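Local structure of rhamnose ABC transporter, rhamnose-binding protein (Actinomyces odontolyticus ATCC 17982, 5BQ3) at residues Arg125-Gln136 with Ile308-Pro319; Asn217-Ala228 with Val243-Met254. The protein probably binds a carbohydrate, most likely rhamnose, as the extracytoplasmic solute-binding component of an ABC sugar importer. All coordinates share one frame; numbering follows the deposited sequence.

Interaction 1 of 2, residues Arg125-Gln136 with Ile308-Pro319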
# COMPACT_ATOMS: atom_id res chain seq x y z
N ARG A 125 16.38 -3.94 9.79
CA ARG A 125 16.56 -3.36 8.46
C ARG A 125 17.27 -2.00 8.53
O ARG A 125 17.24 -1.32 9.56
CB ARG A 125 15.21 -3.26 7.71
CG ARG A 125 14.31 -2.07 8.04
CD ARG A 125 13.64 -2.17 9.40
NE ARG A 125 12.54 -1.22 9.52
CZ ARG A 125 12.67 0.04 9.92
NH1 ARG A 125 13.87 0.53 10.24
NH2 ARG A 125 11.61 0.83 10.00
N ASP A 126 17.90 -1.63 7.41
CA ASP A 126 18.63 -0.38 7.25
C ASP A 126 17.70 0.75 6.84
O ASP A 126 17.97 1.91 7.15
CB ASP A 126 19.76 -0.55 6.21
CG ASP A 126 20.84 -1.53 6.62
OD1 ASP A 126 21.67 -1.18 7.49
OD2 ASP A 126 20.87 -2.65 6.06
N LEU A 127 16.59 0.40 6.14
CA LEU A 127 15.58 1.33 5.61
C LEU A 127 14.25 0.62 5.34
O LEU A 127 14.25 -0.56 4.96
CB LEU A 127 16.12 1.92 4.29
CG LEU A 127 16.04 3.43 4.06
CD1 LEU A 127 16.83 4.22 5.10
CD2 LEU A 127 16.58 3.78 2.70
N PHE A 128 13.13 1.35 5.50
CA PHE A 128 11.78 0.86 5.18
C PHE A 128 11.14 1.80 4.14
O PHE A 128 11.18 3.02 4.31
CB PHE A 128 10.89 0.72 6.43
CG PHE A 128 9.42 0.43 6.16
CD1 PHE A 128 9.04 -0.67 5.41
CD2 PHE A 128 8.43 1.25 6.68
CE1 PHE A 128 7.68 -0.92 5.14
CE2 PHE A 128 7.08 1.00 6.42
CZ PHE A 128 6.72 -0.09 5.66
N ILE A 129 10.58 1.22 3.07
CA ILE A 129 9.91 1.96 1.99
C ILE A 129 8.41 1.72 2.12
O ILE A 129 7.94 0.60 1.90
CB ILE A 129 10.45 1.59 0.57
CG1 ILE A 129 12.01 1.46 0.52
CG2 ILE A 129 9.92 2.58 -0.49
CD1 ILE A 129 12.87 2.72 0.86
N ASN A 130 7.67 2.76 2.51
CA ASN A 130 6.22 2.70 2.65
C ASN A 130 5.56 3.32 1.42
O ASN A 130 6.02 4.36 0.94
CB ASN A 130 5.77 3.41 3.93
CG ASN A 130 4.46 2.93 4.52
OD1 ASN A 130 3.78 2.02 4.02
ND2 ASN A 130 4.10 3.53 5.64
N GLN A 131 4.50 2.68 0.92
CA GLN A 131 3.74 3.14 -0.25
C GLN A 131 3.14 4.51 -0.01
O GLN A 131 3.34 5.43 -0.80
CB GLN A 131 2.59 2.16 -0.59
CG GLN A 131 2.97 0.69 -0.67
CD GLN A 131 2.63 -0.05 0.60
OE1 GLN A 131 3.19 0.20 1.68
NE2 GLN A 131 1.71 -1.01 0.49
N VAL A 132 2.40 4.64 1.10
CA VAL A 132 1.64 5.82 1.51
C VAL A 132 1.74 6.04 3.03
O VAL A 132 1.92 5.08 3.78
CB VAL A 132 0.14 5.66 1.08
CG1 VAL A 132 -0.03 5.87 -0.42
CG2 VAL A 132 -0.43 4.31 1.50
N GLU A 133 1.58 7.30 3.47
CA GLU A 133 1.55 7.71 4.88
C GLU A 133 0.08 7.57 5.36
O GLU A 133 -0.84 7.94 4.62
CB GLU A 133 2.12 9.15 5.03
CG GLU A 133 1.72 9.92 6.29
CD GLU A 133 2.18 9.39 7.63
OE1 GLU A 133 3.34 8.92 7.72
OE2 GLU A 133 1.40 9.50 8.61
N SER A 134 -0.12 7.01 6.57
CA SER A 134 -1.41 6.71 7.19
C SER A 134 -2.40 7.89 7.19
O SER A 134 -3.52 7.73 6.72
CB SER A 134 -1.20 6.21 8.62
OG SER A 134 -2.28 5.39 9.03
N LYS A 135 -1.97 9.08 7.68
CA LYS A 135 -2.81 10.28 7.74
C LYS A 135 -3.19 10.79 6.34
O LYS A 135 -4.26 11.38 6.17
CB LYS A 135 -2.09 11.39 8.54
CG LYS A 135 -3.00 12.54 8.98
CD LYS A 135 -2.20 13.69 9.58
CE LYS A 135 -2.99 14.97 9.68
NZ LYS A 135 -3.98 14.94 10.79
N GLN A 136 -2.33 10.55 5.33
CA GLN A 136 -2.58 10.98 3.95
C GLN A 136 -3.66 10.12 3.30
O GLN A 136 -4.40 10.63 2.46
CB GLN A 136 -1.28 10.95 3.12
CG GLN A 136 -1.32 11.84 1.87
CD GLN A 136 -1.63 13.29 2.14
OE1 GLN A 136 -0.96 13.96 2.93
NE2 GLN A 136 -2.66 13.81 1.49
N ILE A 308 14.69 10.41 3.99
CA ILE A 308 14.53 9.38 5.01
C ILE A 308 13.92 10.06 6.24
O ILE A 308 14.54 10.95 6.83
CB ILE A 308 15.87 8.64 5.32
CG1 ILE A 308 16.44 7.96 4.06
CG2 ILE A 308 15.70 7.63 6.46
CD1 ILE A 308 17.94 7.83 4.02
N GLY A 309 12.69 9.67 6.57
CA GLY A 309 11.96 10.22 7.71
C GLY A 309 12.21 9.48 9.00
O GLY A 309 13.20 8.74 9.11
N GLU A 310 11.33 9.69 9.99
CA GLU A 310 11.40 9.06 11.31
C GLU A 310 11.23 7.53 11.20
O GLU A 310 10.49 7.05 10.34
CB GLU A 310 10.38 9.67 12.30
CG GLU A 310 8.92 9.59 11.87
CD GLU A 310 8.39 10.79 11.09
OE1 GLU A 310 8.86 11.02 9.95
OE2 GLU A 310 7.48 11.47 11.61
N ASN A 311 11.95 6.79 12.07
CA ASN A 311 12.00 5.32 12.16
C ASN A 311 12.54 4.71 10.83
O ASN A 311 12.09 3.65 10.40
CB ASN A 311 10.63 4.73 12.56
CG ASN A 311 10.67 3.31 13.09
OD1 ASN A 311 11.38 2.99 14.04
ND2 ASN A 311 9.87 2.44 12.48
N LYS A 312 13.53 5.41 10.20
CA LYS A 312 14.20 5.06 8.94
C LYS A 312 13.18 4.70 7.83
O LYS A 312 13.37 3.73 7.09
CB LYS A 312 15.19 3.90 9.16
CG LYS A 312 16.35 4.22 10.08
CD LYS A 312 17.16 2.97 10.37
CE LYS A 312 18.33 3.25 11.28
NZ LYS A 312 19.13 2.03 11.52
N THR A 313 12.08 5.49 7.73
CA THR A 313 10.99 5.26 6.78
C THR A 313 11.00 6.29 5.64
O THR A 313 11.10 7.49 5.89
CB THR A 313 9.64 5.23 7.52
OG1 THR A 313 9.70 4.26 8.57
CG2 THR A 313 8.45 4.90 6.61
N VAL A 314 10.86 5.80 4.40
CA VAL A 314 10.78 6.57 3.15
C VAL A 314 9.37 6.37 2.57
O VAL A 314 8.94 5.23 2.41
CB VAL A 314 11.89 6.18 2.14
CG1 VAL A 314 11.80 7.01 0.86
CG2 VAL A 314 13.28 6.29 2.76
N VAL A 315 8.65 7.47 2.27
CA VAL A 315 7.30 7.40 1.69
C VAL A 315 7.42 7.65 0.18
O VAL A 315 8.03 8.63 -0.24
CB VAL A 315 6.29 8.37 2.39
CG1 VAL A 315 4.91 8.29 1.75
CG2 VAL A 315 6.19 8.09 3.88
N VAL A 316 6.84 6.73 -0.63
CA VAL A 316 6.83 6.79 -2.10
C VAL A 316 6.07 8.06 -2.57
O VAL A 316 6.58 8.78 -3.42
CB VAL A 316 6.24 5.49 -2.74
CG1 VAL A 316 6.20 5.58 -4.26
CG2 VAL A 316 7.04 4.26 -2.31
N GLY A 317 4.90 8.32 -1.98
CA GLY A 317 4.11 9.49 -2.32
C GLY A 317 2.68 9.46 -1.81
O GLY A 317 2.34 8.62 -0.97
N ASP A 318 1.85 10.39 -2.31
CA ASP A 318 0.44 10.50 -1.95
C ASP A 318 -0.37 9.39 -2.64
O ASP A 318 0.04 8.95 -3.72
CB ASP A 318 -0.12 11.89 -2.32
CG ASP A 318 0.50 13.08 -1.60
OD1 ASP A 318 0.90 12.92 -0.42
OD2 ASP A 318 0.54 14.18 -2.19
N PRO A 319 -1.50 8.91 -2.06
CA PRO A 319 -2.27 7.84 -2.74
C PRO A 319 -2.72 8.23 -4.15
O PRO A 319 -3.05 9.39 -4.41
CB PRO A 319 -3.48 7.63 -1.81
CG PRO A 319 -3.05 8.14 -0.49
CD PRO A 319 -2.13 9.28 -0.77
O HOH W 1 13.91 2.25 12.83
O HOH W 2 18.00 -0.60 12.37
O HOH W 3 20.23 2.65 8.49
O HOH W 4 1.06 9.27 1.42
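I129 lies alongside V314, the two pointing the same way from neighbouring parallel strands, with I129 CD1 3.8 Å from V314 CB. The chi1 of -42° leaves I129 CG2 anti to the backbone N, and this branch touches V316 CG2, the two side chains crossing at about a right angle. On the same side of the sheet L127 sends CD2 to V314 and CD1 to I308 CG2, while from helix 271-287 A281 packs on both L127 and I129, and L274 on I129. F128 and T313 share the other face, F128 CD2 lying 3.7 Å from T313 CG2. Between the strands the backbone bonds run from F128 N to K312 O, V314 N to F128 O, N130 N to V314 O and V316 N to N130 O, the last at 3.0 Å. Beyond them V132 CG1 rests on the ring of P319, and a water joins E133 N to G317 O. At the other end R125 NH2 donates to N311 O at 2.9 Å, nearly straight at 165° and in the guanidinium plane; R125 NE forms a salt bridge with D119, and the two partners together probably restrain its rotation. K312 stretches past D126, its NZ linked through a water to R125 O. Strand 313-315 is thereby added as the edge strand of a six-stranded parallel sheet, in the Rossmann-like lobe architecture of periplasmic binding proteins.

Interaction 2 of 2, residues Asn217-Ala228 with Val243-Met254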
# COMPACT_ATOMS: atom_id res chain seq x y z
N ASN A 217 -25.88 9.25 1.90
CA ASN A 217 -25.32 10.00 0.78
C ASN A 217 -24.14 9.26 0.14
O ASN A 217 -24.00 9.30 -1.08
CB ASN A 217 -24.88 11.40 1.22
CG ASN A 217 -26.02 12.34 1.51
OD1 ASN A 217 -26.57 12.39 2.61
ND2 ASN A 217 -26.39 13.14 0.52
N ALA A 218 -23.28 8.61 0.97
CA ALA A 218 -22.10 7.88 0.50
C ALA A 218 -21.62 6.80 1.47
O ALA A 218 -22.00 6.79 2.64
CB ALA A 218 -20.95 8.86 0.24
N ILE A 219 -20.77 5.89 0.96
CA ILE A 219 -20.13 4.80 1.71
C ILE A 219 -18.62 4.86 1.47
O ILE A 219 -18.18 4.92 0.32
CB ILE A 219 -20.72 3.39 1.39
CG1 ILE A 219 -22.24 3.32 1.63
CG2 ILE A 219 -20.00 2.28 2.18
CD1 ILE A 219 -22.99 2.21 0.90
N VAL A 220 -17.82 4.87 2.55
CA VAL A 220 -16.35 4.83 2.51
C VAL A 220 -15.94 3.41 2.85
O VAL A 220 -16.30 2.92 3.92
CB VAL A 220 -15.65 5.86 3.44
CG1 VAL A 220 -14.15 5.92 3.15
CG2 VAL A 220 -16.27 7.23 3.31
N SER A 221 -15.20 2.74 1.95
CA SER A 221 -14.76 1.38 2.21
C SER A 221 -13.23 1.29 2.14
O SER A 221 -12.67 1.13 1.06
CB SER A 221 -15.43 0.39 1.27
OG SER A 221 -15.57 -0.86 1.91
N PRO A 222 -12.53 1.42 3.29
CA PRO A 222 -11.05 1.36 3.27
C PRO A 222 -10.53 -0.09 3.19
O PRO A 222 -9.62 -0.47 3.93
CB PRO A 222 -10.66 2.07 4.57
CG PRO A 222 -11.80 1.80 5.50
CD PRO A 222 -13.03 1.62 4.67
N THR A 223 -11.10 -0.88 2.26
CA THR A 223 -10.79 -2.30 2.03
C THR A 223 -11.15 -2.65 0.57
O THR A 223 -12.24 -2.33 0.11
CB THR A 223 -11.51 -3.21 3.07
OG1 THR A 223 -11.47 -4.58 2.64
CG2 THR A 223 -12.96 -2.80 3.34
N THR A 224 -10.22 -3.31 -0.14
CA THR A 224 -10.40 -3.73 -1.54
C THR A 224 -11.50 -4.79 -1.67
O THR A 224 -12.18 -4.84 -2.71
CB THR A 224 -9.08 -4.24 -2.14
OG1 THR A 224 -8.61 -5.36 -1.39
CG2 THR A 224 -8.00 -3.15 -2.20
N VAL A 225 -11.69 -5.62 -0.63
CA VAL A 225 -12.70 -6.68 -0.59
C VAL A 225 -14.08 -6.04 -0.33
O VAL A 225 -15.06 -6.39 -0.99
CB VAL A 225 -12.37 -7.78 0.45
CG1 VAL A 225 -13.37 -8.94 0.37
CG2 VAL A 225 -10.94 -8.31 0.27
N GLY A 226 -14.12 -5.11 0.63
CA GLY A 226 -15.32 -4.39 1.03
C GLY A 226 -15.91 -3.50 -0.04
O GLY A 226 -17.13 -3.53 -0.24
N ILE A 227 -15.06 -2.72 -0.74
CA ILE A 227 -15.47 -1.80 -1.81
C ILE A 227 -16.03 -2.57 -3.02
O ILE A 227 -16.95 -2.08 -3.67
CB ILE A 227 -14.32 -0.82 -2.20
CG1 ILE A 227 -14.87 0.44 -2.91
CG2 ILE A 227 -13.20 -1.50 -2.99
CD1 ILE A 227 -13.91 1.63 -2.99
N ALA A 228 -15.50 -3.77 -3.30
CA ALA A 228 -15.91 -4.63 -4.41
C ALA A 228 -17.31 -5.21 -4.18
O ALA A 228 -18.13 -5.22 -5.10
CB ALA A 228 -14.91 -5.76 -4.61
N VAL A 243 -26.40 6.71 -4.22
CA VAL A 243 -25.49 6.56 -3.09
C VAL A 243 -24.08 6.39 -3.66
O VAL A 243 -23.83 5.44 -4.41
CB VAL A 243 -25.90 5.40 -2.13
CG1 VAL A 243 -24.86 5.19 -1.02
CG2 VAL A 243 -27.28 5.65 -1.52
N PHE A 244 -23.18 7.33 -3.33
CA PHE A 244 -21.79 7.33 -3.80
C PHE A 244 -20.95 6.30 -3.05
O PHE A 244 -21.18 6.05 -1.88
CB PHE A 244 -21.17 8.73 -3.64
CG PHE A 244 -21.76 9.79 -4.53
CD1 PHE A 244 -21.25 10.02 -5.80
CD2 PHE A 244 -22.83 10.57 -4.10
CE1 PHE A 244 -21.80 11.00 -6.63
CE2 PHE A 244 -23.38 11.55 -4.93
CZ PHE A 244 -22.87 11.76 -6.19
N LEU A 245 -19.97 5.71 -3.74
CA LEU A 245 -19.08 4.74 -3.12
C LEU A 245 -17.63 5.08 -3.46
O LEU A 245 -17.26 5.20 -4.63
CB LEU A 245 -19.42 3.29 -3.52
CG LEU A 245 -18.45 2.20 -3.01
CD1 LEU A 245 -18.53 2.03 -1.50
CD2 LEU A 245 -18.70 0.91 -3.70
N THR A 246 -16.83 5.21 -2.41
CA THR A 246 -15.41 5.50 -2.51
C THR A 246 -14.67 4.73 -1.41
O THR A 246 -15.29 4.05 -0.59
CB THR A 246 -15.17 7.03 -2.49
OG1 THR A 246 -13.80 7.29 -2.79
CG2 THR A 246 -15.56 7.68 -1.18
N GLY A 247 -13.34 4.81 -1.44
CA GLY A 247 -12.48 4.14 -0.48
C GLY A 247 -11.20 3.68 -1.14
O GLY A 247 -10.64 4.39 -1.97
N LEU A 248 -10.76 2.47 -0.78
CA LEU A 248 -9.54 1.87 -1.33
C LEU A 248 -9.87 0.60 -2.08
O LEU A 248 -10.41 -0.33 -1.48
CB LEU A 248 -8.51 1.61 -0.21
CG LEU A 248 -8.17 2.79 0.71
CD1 LEU A 248 -7.54 2.30 1.98
CD2 LEU A 248 -7.25 3.79 0.03
N GLY A 249 -9.58 0.58 -3.38
CA GLY A 249 -9.87 -0.56 -4.25
C GLY A 249 -8.83 -0.92 -5.29
O GLY A 249 -7.82 -0.23 -5.43
N LEU A 250 -9.09 -2.02 -6.03
CA LEU A 250 -8.22 -2.54 -7.09
C LEU A 250 -8.76 -2.19 -8.48
O LEU A 250 -9.92 -2.48 -8.76
CB LEU A 250 -8.06 -4.07 -6.96
CG LEU A 250 -7.29 -4.59 -5.74
CD1 LEU A 250 -7.43 -6.10 -5.63
CD2 LEU A 250 -5.81 -4.20 -5.78
N PRO A 251 -7.93 -1.60 -9.38
CA PRO A 251 -8.43 -1.21 -10.72
C PRO A 251 -9.14 -2.31 -11.51
O PRO A 251 -10.16 -2.01 -12.13
CB PRO A 251 -7.16 -0.76 -11.45
CG PRO A 251 -6.27 -0.27 -10.38
CD PRO A 251 -6.53 -1.16 -9.19
N ASN A 252 -8.64 -3.56 -11.48
CA ASN A 252 -9.20 -4.70 -12.22
C ASN A 252 -10.61 -5.07 -11.76
O ASN A 252 -11.47 -5.35 -12.60
CB ASN A 252 -8.28 -5.92 -12.10
CG ASN A 252 -6.99 -5.79 -12.87
OD1 ASN A 252 -6.38 -4.72 -12.96
ND2 ASN A 252 -6.53 -6.90 -13.44
N GLU A 253 -10.84 -5.09 -10.43
CA GLU A 253 -12.13 -5.43 -9.83
C GLU A 253 -13.15 -4.30 -9.99
O GLU A 253 -14.34 -4.55 -10.17
CB GLU A 253 -11.95 -5.73 -8.33
CG GLU A 253 -11.15 -6.99 -8.03
CD GLU A 253 -10.88 -7.29 -6.56
OE1 GLU A 253 -11.05 -6.39 -5.71
OE2 GLU A 253 -10.45 -8.43 -6.27
N MSE A 254 -12.67 -3.05 -9.93
CA MSE A 254 -13.47 -1.83 -9.96
C MSE A 254 -13.77 -1.28 -11.36
O MSE A 254 -14.70 -0.48 -11.49
CB MSE A 254 -12.74 -0.74 -9.17
CG MSE A 254 -12.54 -1.08 -7.70
SE MSE A 254 -14.23 -1.26 -6.78
CE MSE A 254 -14.51 0.57 -6.55
O HOH W 5 -11.37 -3.53 -4.94
O HOH W 6 -9.91 -7.44 -3.08
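I227, from the first turn of helix 224-236, lies over the strand that follows that helix, its CD1 3.6 Å from both T246 C and G247 N. I227 CG1 is anti to the backbone N (chi1 -159°), which carries the chain down to the sheet; I227 CG2 touches G249 CA at 3.7 Å. Selenomethionine M254, bent at chi2 and chi3, brings CE to I227 CG1, the two side chains crossing at about a right angle, and L245 CD2 meets the same CG1 at 3.9 Å. L245 CD1 also reaches I219 CB on the neighbouring strand. G247, in a backbone region accessible chiefly to glycine, sets its CA against S221 O. The strands pair in parallel, T246 N donating to I219 O almost straight (175°) and S221 N to T246 O. At the helix start T223 OG1 accepts weak capping bonds from V225 N and G226 N, and hydrogen-bonds D197. One water accepts from L250 N and donates to T224 O and E253 OE1. The beta-alpha-beta crossover thus rests on I227-L245 packing and strand bonds; water joins the starts of helices 224-236 and 251-260, which implies an indirect polar link beside an apolar core.

How the interactions relate
The two contacts show one principle, parallel strand pairing, applied in separate sheets. Interaction 1 joins strands 127-130 and 313-315 of the six-stranded sheet; interaction 2 joins 218-221 and 244-247 of the four-stranded one. Their centres are 24 Å apart, on opposite sides of the chain's centre, and their nearest atoms about 6 Å apart without touching. In sequence, both segments of interaction 2 fall between those of interaction 1, so a local crossover lies within a long-range closure. Helix 134-149, which starts in interaction 1, packs on A218, V220, F244 and T246, linking the sheets. This is consistent with a two-lobed binding protein whose chain returns to the first lobe.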